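Local coordinates for chitin oligosaccahride binding protein NagB1 (Paenibacillus sp. FPU-7, PDB 7EHP) that binds chitin oligosaccharides such as N,N'-diacetylchitobiose and probably hands them to an ABC transporter for uptake, at residues E29-G34 / A300-K305; G121-K126 / H335-E340; E227-F232 / S244-A249. One frame throughout, in Å; residues are numbered along the deposited sequence.

How the contacts relate
From the N terminus, the chain first reaches E29-G34 at the end of helix 15-31, then G121-K126 at the end of strand 109-125. Contact 3 follows as a short closure, with only 11 residues between its segments. A300-K305 then closes contact 1, and H335-E340 closes contact 2. The loops of contacts 1 and 2 therefore cross, and contact 3 is nested inside both. Contact 1 joins two helices at one end of the molecule, its centre about 37 Å from that of contact 2 and about 33 Å from that of contact 3. Contact 2 holds helix 336-344 to strand 109-125, and contact 3 sets helix 225-233 against the pocket segment. These two adjoin, F232 packing on F123 and Y124.

Contact 1 (E29-G34 / A300-K305); sequences EAAVPG and AVEFIK
The side chain of E302 reaches from helix 294-307 to A31 and V32 at the C-terminal end of helix 15-31. The fold is that of a bacterial extracellular solute-binding protein, of the periplasmic-binding-protein superfamily. Helix 15-31 is the connection of a beta-alpha-beta crossover between the parallel strands 3-7 and 37-41, while helix 294-307 follows strand 277-288 of the same mixed sheet. The CB of E302 points toward E29-G34 but stops 4.7 Å from V32 CG2, so contact begins one carbon further out. CG stands anti to the carbonyl carbon of its own residue (chi1 -78°), and this puts it against both partners at once, 3.7 Å from A31 CB and 3.9 Å from V32 CG2. The chain then bends at chi2 (-49°) and keeps CD 3.6 Å from A31 CB.

On the V32 side, CG2 does the touching. V32 is also where helix 15-31 gives way to non-helical backbone, its N making only a weak bond to E29 O, so E302 meets the last helical residue and the first one beyond it. Around this small contact, M28 of helix 15-31 touches both E302 and F303, and E29 OE2 accepts a hydrogen bond from V37 N, tying the last turn of helix 15-31 to the start of strand 37-41. Across the two segments the contact is van der Waals in character, aliphatic carbons and a carboxylate laid against methyl groups. The carboxylate ends unevenly on A31: OE1 lies 3.5 Å from A31 CB, whereas OE2 is turned away to 4.3 Å from that methyl carbon.

Contact 2 (G121-K126 / H335-E340); sequences GVFYNK and HPVIRE
Bends late in the K126 side chain, at chi3 (148°) and chi4 (49°), bring its ammonium group round to meet E340, whose own chain runs out straight beyond CG. The two approach from opposite directions and form a salt bridge in which K126 NZ donates to E340 OE2 at 2.7 Å; OE2 receives it on its syn lone pair, the side of the other oxygen. That other oxygen, OE1, is 3.4 Å from K126 NZ and takes a hydrogen bond from the backbone N of F264. A water 2.5 Å from Y124 OH also gives a weak bond to E340 OE1.

K126 NZ also donates to Y124 OH at 2.9 Å, so the ammonium group ties the phenol and the carboxylate together. The Y124 ring crosses the E340 side chain at about a right angle, with ring and carboxylate planes 30° apart and Y124 CE1 lying 4.0 Å from E340 OE1. A methionine in place of K126 would probably leave E340 OE2 without its charged mate and take from Y124 OH the donor that helps to hold the phenol.

These residues belong to the lobe of the solute-binding protein in which strand 109-125 runs antiparallel to both 237-243 and 262-265, and helix 336-344 lies against this part of the sheet. Alongside the polar group, the contact turns apolar: F123 CE2 touches V337 CG2 at 4.2 Å. V337 packs also on I262 and F264 of strand 262-265, and the F264 ring meets that of F123 edge-to-face.

Contact 3 (E227-F232 / S244-A249); sequences EQQYAF and SWASAA. With NAG (2-acetamido-2-deoxy-beta-D-glucopyranose), chain C; NAG (2-acetamido-2-deoxy-beta-D-glucopyranose), chain B.
The wall of the glycan pocket is backed by this contact, in which Q229 of helix 225-233 rests on A246 of the 3-10 segment that carries W245, and on A249 just after it. The Q229 chain is extended beyond CG and aims its amide at the two alanines: NE2 lies 3.4 Å from A246 CB, and OE1 lies 3.5 Å from A249 CB. Both CB atoms point toward the helix, and the CA atoms of Q229 and A249 are 7.3 Å apart.

Next to A246, W245 faces the sugar. Its CG sits between the backbone N and the carbonyl carbon (chi1 61°), which lays the indole beneath the disaccharide. C4 of the chain C NAG stands 3.8 Å above the ring plane, over its centre, and the chain B NAG continues along the same face, with C5 3.7 Å from W245 CH2. An aromatic platform under pyranose rings is a recurrent feature of sugar-binding sites, where CH-pi contacts commonly form. W245 NE1 is hydrogen-bonded to Y225 OH, and W166 and M170 touch the indole from helix 165-180.

The polar atoms of Q229 have their partners outside the two segments: NE2 donates to D242 OD2 and OE1 accepts from R11 NH1. With both ends engaged, the amide is probably fixed in rotation, a buried amide with a hydrogen-bond partner at each of its two polar atoms, while its contacts to A246 and A249 remain purely van der Waals.

Contact 1 (E29-G34 / A300-K305)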
loop_
_atom_site.group_PDB
_atom_site.type_symbol
_atom_site.label_atom_id
_atom_site.label_comp_id
_atom_site.label_asym_id
_atom_site.label_seq_id
_atom_site.Cartn_x
_atom_site.Cartn_y
_atom_site.Cartn_z
ATOM N N GLU A 29 -5.514 -27.523 -7.056
ATOM C CA GLU A 29 -5.217 -28.937 -6.846
ATOM C C GLU A 29 -6.190 -29.823 -7.619
ATOM O O GLU A 29 -5.787 -30.825 -8.225
ATOM C CB GLU A 29 -5.227 -29.243 -5.347
ATOM C CG GLU A 29 -3.951 -28.759 -4.658
ATOM C CD GLU A 29 -4.031 -28.765 -3.139
ATOM O OE1 GLU A 29 -5.149 -28.885 -2.596
ATOM O OE2 GLU A 29 -2.961 -28.669 -2.491
ATOM N N ALA A 30 -7.469 -29.454 -7.638
ATOM C CA ALA A 30 -8.450 -30.221 -8.397
ATOM C C ALA A 30 -8.175 -30.170 -9.896
ATOM O O ALA A 30 -8.497 -31.113 -10.615
ATOM C CB ALA A 30 -9.849 -29.695 -8.096
ATOM N N ALA A 31 -7.592 -29.078 -10.381
ATOM C CA ALA A 31 -7.315 -28.936 -11.805
ATOM C C ALA A 31 -6.086 -29.725 -12.236
ATOM O O ALA A 31 -6.031 -30.199 -13.374
ATOM C CB ALA A 31 -7.131 -27.453 -12.152
ATOM N N VAL A 32 -5.108 -29.879 -11.351
ATOM C CA VAL A 32 -3.825 -30.488 -11.657
ATOM C C VAL A 32 -3.660 -31.714 -10.766
ATOM O O VAL A 32 -3.288 -31.606 -9.602
ATOM C CB VAL A 32 -2.669 -29.490 -11.456
ATOM C CG1 VAL A 32 -1.352 -30.078 -11.928
ATOM C CG2 VAL A 32 -2.966 -28.169 -12.173
ATOM N N PRO A 33 -3.949 -32.906 -11.277
ATOM C CA PRO A 33 -3.853 -34.108 -10.431
ATOM C C PRO A 33 -2.455 -34.284 -9.846
ATOM O O PRO A 33 -1.444 -33.961 -10.477
ATOM C CB PRO A 33 -4.204 -35.252 -11.392
ATOM C CG PRO A 33 -4.940 -34.614 -12.546
ATOM C CD PRO A 33 -4.635 -33.140 -12.558
ATOM N N GLY A 34 -2.399 -34.795 -8.618
ATOM C CA GLY A 34 -1.136 -34.889 -7.911
ATOM C C GLY A 34 -0.562 -33.572 -7.405
ATOM O O GLY A 34 0.455 -33.594 -6.697
ATOM N N ALA A 300 0.828 -22.576 -11.768
ATOM C CA ALA A 300 0.852 -21.123 -11.855
ATOM C C ALA A 300 -0.214 -20.618 -12.821
ATOM O O ALA A 300 -0.869 -19.604 -12.557
ATOM C CB ALA A 300 2.247 -20.652 -12.272
ATOM N N VAL A 301 -0.414 -21.323 -13.939
ATOM C CA VAL A 301 -1.456 -20.936 -14.891
ATOM C C VAL A 301 -2.832 -21.048 -14.248
ATOM O O VAL A 301 -3.690 -20.166 -14.405
ATOM C CB VAL A 301 -1.374 -21.800 -16.165
ATOM C CG1 VAL A 301 -2.635 -21.602 -17.004
ATOM C CG2 VAL A 301 -0.130 -21.476 -16.965
ATOM N N GLU A 302 -3.079 -22.158 -13.551
ATOM C CA GLU A 302 -4.339 -22.312 -12.826
ATOM C C GLU A 302 -4.515 -21.208 -11.791
ATOM O O GLU A 302 -5.607 -20.643 -11.646
ATOM C CB GLU A 302 -4.393 -23.678 -12.152
ATOM C CG GLU A 302 -4.715 -24.833 -13.075
ATOM C CD GLU A 302 -5.930 -24.559 -13.955
ATOM O OE1 GLU A 302 -7.006 -24.220 -13.406
ATOM O OE2 GLU A 302 -5.813 -24.712 -15.197
ATOM N N PHE A 303 -3.454 -20.891 -11.053
ATOM C CA PHE A 303 -3.561 -19.810 -10.076
ATOM C C PHE A 303 -3.983 -18.515 -10.756
ATOM O O PHE A 303 -4.902 -17.821 -10.299
ATOM C CB PHE A 303 -2.237 -19.612 -9.338
ATOM C CG PHE A 303 -2.251 -18.427 -8.404
ATOM C CD1 PHE A 303 -2.747 -18.567 -7.118
ATOM C CD2 PHE A 303 -1.823 -17.159 -8.840
ATOM C CE1 PHE A 303 -2.786 -17.466 -6.237
ATOM C CE2 PHE A 303 -1.876 -16.049 -7.978
ATOM C CZ PHE A 303 -2.356 -16.219 -6.671
ATOM N N ILE A 304 -3.330 -18.185 -11.868
ATOM C CA ILE A 304 -3.681 -16.971 -12.600
ATOM C C ILE A 304 -5.133 -17.019 -13.052
ATOM O O ILE A 304 -5.885 -16.046 -12.891
ATOM C CB ILE A 304 -2.718 -16.782 -13.782
ATOM C CG1 ILE A 304 -1.325 -16.446 -13.259
ATOM C CG2 ILE A 304 -3.229 -15.693 -14.710
ATOM C CD1 ILE A 304 -0.272 -16.408 -14.338
ATOM N N LYS A 305 -5.560 -18.157 -13.596
ATOM C CA LYS A 305 -6.916 -18.255 -14.122
ATOM C C LYS A 305 -7.952 -18.070 -13.023
ATOM O O LYS A 305 -9.003 -17.461 -13.247
ATOM C CB LYS A 305 -7.104 -19.603 -14.825
ATOM C CG LYS A 305 -8.387 -19.670 -15.619
ATOM C CD LYS A 305 -8.408 -20.870 -16.540
ATOM C CE LYS A 305 -9.838 -21.163 -16.971
ATOM N NZ LYS A 305 -9.973 -22.465 -17.669
#

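Contact 2 (G121-K126 / H335-E340)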
loop_
_atom_site.group_PDB
_atom_site.type_symbol
_atom_site.label_atom_id
_atom_site.label_comp_id
_atom_site.label_asym_id
_atom_site.label_seq_id
_atom_site.Cartn_x
_atom_site.Cartn_y
_atom_site.Cartn_z
ATOM N N GLY A 121 -5.537 7.380 1.845
ATOM C CA GLY A 121 -6.082 8.663 2.238
ATOM C C GLY A 121 -6.571 8.571 3.662
ATOM O O GLY A 121 -6.087 7.733 4.427
ATOM N N VAL A 122 -7.552 9.390 4.015
ATOM C CA VAL A 122 -7.969 9.558 5.397
ATOM C C VAL A 122 -9.299 8.851 5.579
ATOM O O VAL A 122 -10.313 9.255 4.996
ATOM C CB VAL A 122 -8.069 11.041 5.774
ATOM C CG1 VAL A 122 -8.382 11.197 7.254
ATOM C CG2 VAL A 122 -6.772 11.758 5.393
ATOM N N PHE A 123 -9.287 7.781 6.375
ATOM C CA PHE A 123 -10.517 7.250 6.935
ATOM C C PHE A 123 -11.010 8.176 8.037
ATOM O O PHE A 123 -10.214 8.735 8.800
ATOM C CB PHE A 123 -10.289 5.843 7.494
ATOM C CG PHE A 123 -10.015 4.793 6.427
ATOM C CD1 PHE A 123 -8.758 4.692 5.849
ATOM C CD2 PHE A 123 -11.007 3.912 6.020
ATOM C CE1 PHE A 123 -8.487 3.751 4.878
ATOM C CE2 PHE A 123 -10.740 2.951 5.044
ATOM C CZ PHE A 123 -9.469 2.878 4.487
ATOM N N TYR A 124 -12.326 8.333 8.157
ATOM C CA TYR A 124 -12.799 9.164 9.255
ATOM C C TYR A 124 -14.100 8.617 9.822
ATOM O O TYR A 124 -14.801 7.817 9.195
ATOM C CB TYR A 124 -12.945 10.633 8.820
ATOM C CG TYR A 124 -14.150 10.935 7.953
ATOM C CD1 TYR A 124 -14.220 10.482 6.618
ATOM C CD2 TYR A 124 -15.202 11.702 8.451
ATOM C CE1 TYR A 124 -15.320 10.770 5.831
ATOM C CE2 TYR A 124 -16.303 11.999 7.672
ATOM C CZ TYR A 124 -16.359 11.535 6.370
ATOM O OH TYR A 124 -17.459 11.851 5.614
ATOM N N ASN A 125 -14.399 9.045 11.043
ATOM C CA ASN A 125 -15.597 8.624 11.753
ATOM C C ASN A 125 -16.646 9.727 11.604
ATOM O O ASN A 125 -16.513 10.808 12.191
ATOM C CB ASN A 125 -15.265 8.331 13.214
ATOM C CG ASN A 125 -16.463 7.849 14.004
ATOM O OD1 ASN A 125 -17.596 8.230 13.720
ATOM N ND2 ASN A 125 -16.217 6.994 15.007
ATOM N N LYS A 126 -17.695 9.437 10.829
ATOM C CA LYS A 126 -18.755 10.411 10.573
ATOM C C LYS A 126 -19.469 10.821 11.854
ATOM O O LYS A 126 -19.946 11.960 11.961
ATOM C CB LYS A 126 -19.763 9.827 9.576
ATOM C CG LYS A 126 -19.301 9.747 8.113
ATOM C CD LYS A 126 -20.172 8.736 7.353
ATOM C CE LYS A 126 -20.349 9.101 5.896
ATOM N NZ LYS A 126 -19.066 9.423 5.247
ATOM N N HIS A 335 -20.384 -1.017 0.410
ATOM C CA HIS A 335 -20.367 -0.103 1.539
ATOM C C HIS A 335 -20.125 1.344 1.092
ATOM O O HIS A 335 -19.426 1.592 0.099
ATOM C CB HIS A 335 -19.287 -0.573 2.511
ATOM C CG HIS A 335 -19.272 0.164 3.808
ATOM N ND1 HIS A 335 -19.572 -0.444 5.007
ATOM C CD2 HIS A 335 -18.930 1.440 4.107
ATOM C CE1 HIS A 335 -19.478 0.446 5.980
ATOM N NE2 HIS A 335 -19.080 1.594 5.462
ATOM N N PRO A 336 -20.724 2.321 1.792
ATOM C CA PRO A 336 -20.433 3.735 1.497
ATOM C C PRO A 336 -18.953 4.074 1.436
ATOM O O PRO A 336 -18.535 4.801 0.527
ATOM C CB PRO A 336 -21.126 4.459 2.659
ATOM C CG PRO A 336 -22.286 3.587 2.959
ATOM C CD PRO A 336 -21.735 2.200 2.863
ATOM N N VAL A 337 -18.149 3.581 2.387
ATOM C CA VAL A 337 -16.722 3.894 2.390
ATOM C C VAL A 337 -16.098 3.473 1.076
ATOM O O VAL A 337 -15.128 4.086 0.615
ATOM C CB VAL A 337 -15.999 3.227 3.578
ATOM C CG1 VAL A 337 -15.776 1.740 3.311
ATOM C CG2 VAL A 337 -14.669 3.922 3.841
ATOM N N ILE A 338 -16.660 2.445 0.436
ATOM C CA ILE A 338 -16.131 1.985 -0.838
ATOM C C ILE A 338 -16.516 2.939 -1.959
ATOM O O ILE A 338 -15.687 3.240 -2.824
ATOM C CB ILE A 338 -16.595 0.546 -1.133
ATOM C CG1 ILE A 338 -16.173 -0.412 -0.012
ATOM C CG2 ILE A 338 -16.026 0.076 -2.471
ATOM C CD1 ILE A 338 -14.689 -0.454 0.268
ATOM N N ARG A 339 -17.771 3.421 -1.982
ATOM C CA ARG A 339 -18.117 4.462 -2.950
ATOM C C ARG A 339 -17.195 5.655 -2.758
ATOM O O ARG A 339 -16.646 6.205 -3.725
ATOM C CB ARG A 339 -19.562 4.968 -2.808
ATOM C CG ARG A 339 -20.766 4.233 -3.439
ATOM C CD ARG A 339 -20.780 4.450 -4.974
ATOM N NE ARG A 339 -22.103 4.433 -5.618
ATOM C CZ ARG A 339 -22.742 3.343 -6.025
ATOM N NH1 ARG A 339 -23.936 3.430 -6.619
ATOM N NH2 ARG A 339 -22.249 2.153 -5.719
ATOM N N GLU A 340 -17.032 6.072 -1.499
ATOM C CA GLU A 340 -16.236 7.251 -1.185
ATOM C C GLU A 340 -14.788 7.076 -1.627
ATOM O O GLU A 340 -14.152 8.044 -2.047
ATOM C CB GLU A 340 -16.340 7.553 0.312
ATOM C CG GLU A 340 -17.709 8.087 0.712
ATOM C CD GLU A 340 -17.840 8.387 2.197
ATOM O OE1 GLU A 340 -16.809 8.564 2.878
ATOM O OE2 GLU A 340 -18.987 8.456 2.689
HETATM O O HOH W 1 -17.328 11.728 3.157
#

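Contact 3 (E227-F232 / S244-A249)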
loop_
_atom_site.group_PDB
_atom_site.type_symbol
_atom_site.label_atom_id
_atom_site.label_comp_id
_atom_site.label_asym_id
_atom_site.label_seq_id
_atom_site.Cartn_x
_atom_site.Cartn_y
_atom_site.Cartn_z
ATOM N N GLU A 227 -2.455 -1.713 15.331
ATOM C CA GLU A 227 -2.963 -0.953 16.469
ATOM C C GLU A 227 -3.595 0.371 16.043
ATOM O O GLU A 227 -4.547 0.836 16.683
ATOM C CB GLU A 227 -1.827 -0.731 17.476
ATOM C CG GLU A 227 -1.402 -2.063 18.096
ATOM C CD GLU A 227 -0.456 -1.933 19.268
ATOM O OE1 GLU A 227 -0.890 -1.459 20.339
ATOM O OE2 GLU A 227 0.718 -2.344 19.123
ATOM N N GLN A 228 -3.111 0.986 14.962
ATOM C CA GLN A 228 -3.801 2.180 14.477
ATOM C C GLN A 228 -5.194 1.839 13.964
ATOM O O GLN A 228 -6.135 2.628 14.133
ATOM C CB GLN A 228 -2.956 2.881 13.417
ATOM C CG GLN A 228 -3.025 2.350 11.998
ATOM C CD GLN A 228 -2.470 3.370 11.010
ATOM O OE1 GLN A 228 -1.554 4.127 11.344
ATOM N NE2 GLN A 228 -3.018 3.394 9.792
ATOM N N GLN A 229 -5.360 0.642 13.406
ATOM C CA GLN A 229 -6.671 0.225 12.940
ATOM C C GLN A 229 -7.576 -0.128 14.110
ATOM O O GLN A 229 -8.781 0.148 14.074
ATOM C CB GLN A 229 -6.515 -0.949 11.969
ATOM C CG GLN A 229 -5.772 -0.522 10.690
ATOM C CD GLN A 229 -5.442 -1.664 9.748
ATOM O OE1 GLN A 229 -5.666 -2.835 10.055
ATOM N NE2 GLN A 229 -4.923 -1.324 8.576
ATOM N N TYR A 230 -7.016 -0.716 15.172
ATOM C CA TYR A 230 -7.814 -0.899 16.379
ATOM C C TYR A 230 -8.344 0.443 16.873
ATOM O O TYR A 230 -9.551 0.601 17.098
ATOM C CB TYR A 230 -6.992 -1.564 17.481
ATOM C CG TYR A 230 -6.354 -2.904 17.181
ATOM C CD1 TYR A 230 -6.864 -3.777 16.215
ATOM C CD2 TYR A 230 -5.239 -3.313 17.912
ATOM C CE1 TYR A 230 -6.242 -5.036 15.985
ATOM C CE2 TYR A 230 -4.618 -4.538 17.684
ATOM C CZ TYR A 230 -5.112 -5.393 16.733
ATOM O OH TYR A 230 -4.455 -6.588 16.567
ATOM N N ALA A 231 -7.448 1.430 17.034
ATOM C CA ALA A 231 -7.846 2.709 17.622
ATOM C C ALA A 231 -8.960 3.348 16.820
ATOM O O ALA A 231 -9.955 3.816 17.385
ATOM C CB ALA A 231 -6.648 3.660 17.718
ATOM N N PHE A 232 -8.821 3.354 15.489
ATOM C CA PHE A 232 -9.857 3.943 14.652
ATOM C C PHE A 232 -11.163 3.156 14.735
ATOM O O PHE A 232 -12.243 3.736 14.911
ATOM C CB PHE A 232 -9.376 4.030 13.207
ATOM C CG PHE A 232 -10.374 4.654 12.291
ATOM C CD1 PHE A 232 -10.714 6.002 12.436
ATOM C CD2 PHE A 232 -11.000 3.899 11.305
ATOM C CE1 PHE A 232 -11.647 6.593 11.604
ATOM C CE2 PHE A 232 -11.941 4.468 10.470
ATOM C CZ PHE A 232 -12.264 5.833 10.614
ATOM N N SER A 244 -6.550 1.634 1.158
ATOM C CA SER A 244 -7.870 1.034 0.981
ATOM C C SER A 244 -7.920 -0.423 1.450
ATOM O O SER A 244 -8.989 -0.908 1.850
ATOM C CB SER A 244 -8.282 1.116 -0.491
ATOM O OG SER A 244 -7.242 0.604 -1.292
ATOM N N TRP A 245 -6.784 -1.131 1.416
ATOM C CA TRP A 245 -6.750 -2.522 1.874
ATOM C C TRP A 245 -7.119 -2.648 3.350
ATOM O O TRP A 245 -7.428 -3.754 3.809
ATOM C CB TRP A 245 -5.357 -3.131 1.646
ATOM C CG TRP A 245 -4.303 -2.393 2.421
ATOM C CD1 TRP A 245 -4.008 -2.522 3.760
ATOM C CD2 TRP A 245 -3.443 -1.367 1.918
ATOM N NE1 TRP A 245 -3.005 -1.636 4.108
ATOM C CE2 TRP A 245 -2.641 -0.921 2.993
ATOM C CE3 TRP A 245 -3.280 -0.770 0.664
ATOM C CZ2 TRP A 245 -1.684 0.080 2.841
ATOM C CZ3 TRP A 245 -2.331 0.221 0.516
ATOM C CH2 TRP A 245 -1.541 0.637 1.596
ATOM N N ALA A 246 -7.108 -1.537 4.093
ATOM C CA ALA A 246 -7.356 -1.556 5.530
ATOM C C ALA A 246 -8.800 -1.856 5.863
ATOM O O ALA A 246 -9.088 -2.288 6.983
ATOM C CB ALA A 246 -6.971 -0.208 6.159
ATOM N N SER A 247 -9.719 -1.604 4.935
ATOM C CA SER A 247 -11.113 -1.925 5.188
ATOM C C SER A 247 -11.320 -3.418 5.440
ATOM O O SER A 247 -12.313 -3.792 6.069
ATOM C CB SER A 247 -11.967 -1.452 4.016
ATOM O OG SER A 247 -11.694 -2.248 2.876
ATOM N N ALA A 248 -10.394 -4.278 4.989
ATOM C CA ALA A 248 -10.472 -5.695 5.318
ATOM C C ALA A 248 -10.432 -5.941 6.821
ATOM O O ALA A 248 -10.766 -7.055 7.262
ATOM C CB ALA A 248 -9.338 -6.462 4.629
ATOM N N ALA A 249 -10.055 -4.925 7.611
ATOM C CA ALA A 249 -9.924 -5.037 9.058
ATOM C C ALA A 249 -10.786 -4.033 9.818
ATOM O O ALA A 249 -10.566 -3.831 11.018
ATOM C CB ALA A 249 -8.458 -4.877 9.465
HETATM C C1 NAG C . -1.790 -5.725 1.419
HETATM C C2 NAG C . -1.789 -4.806 0.200
HETATM C C3 NAG C . -0.481 -4.016 0.139
HETATM C C4 NAG C . -0.135 -3.379 1.489
HETATM C C5 NAG C . -0.348 -4.372 2.641
HETATM C C6 NAG C . -0.162 -3.800 4.030
HETATM C C7 NAG C . -3.187 -5.885 -1.520
HETATM C C8 NAG C . -3.183 -6.624 -2.826
HETATM N N2 NAG C . -1.985 -5.554 -1.034
HETATM O O1 NAG C . -2.959 -6.469 1.444
HETATM O O3 NAG C . -0.584 -3.037 -0.893
HETATM O O4 NAG C . 1.262 -3.110 1.481
HETATM O O5 NAG C . -1.661 -4.947 2.589
HETATM O O6 NAG C . -0.069 -4.853 4.986
HETATM O O7 NAG C . -4.231 -5.613 -0.928
HETATM C C1 NAG B . 1.608 -1.746 1.259
HETATM C C2 NAG B . 3.127 -1.662 1.369
HETATM C C3 NAG B . 3.592 -0.235 1.120
HETATM C C4 NAG B . 3.075 0.248 -0.226
HETATM C C5 NAG B . 1.558 0.092 -0.296
HETATM C C6 NAG B . 0.978 0.462 -1.643
HETATM C C7 NAG B . 4.504 -3.153 2.754
HETATM C C8 NAG B . 4.907 -3.525 4.137
HETATM N N2 NAG B . 3.612 -2.157 2.650
HETATM O O3 NAG B . 5.011 -0.200 1.130
HETATM O O4 NAG B . 3.400 1.618 -0.422
HETATM O O5 NAG B . 1.184 -1.268 -0.036
HETATM O O6 NAG B . 1.620 -0.227 -2.709
HETATM O O7 NAG B . 4.974 -3.721 1.762
#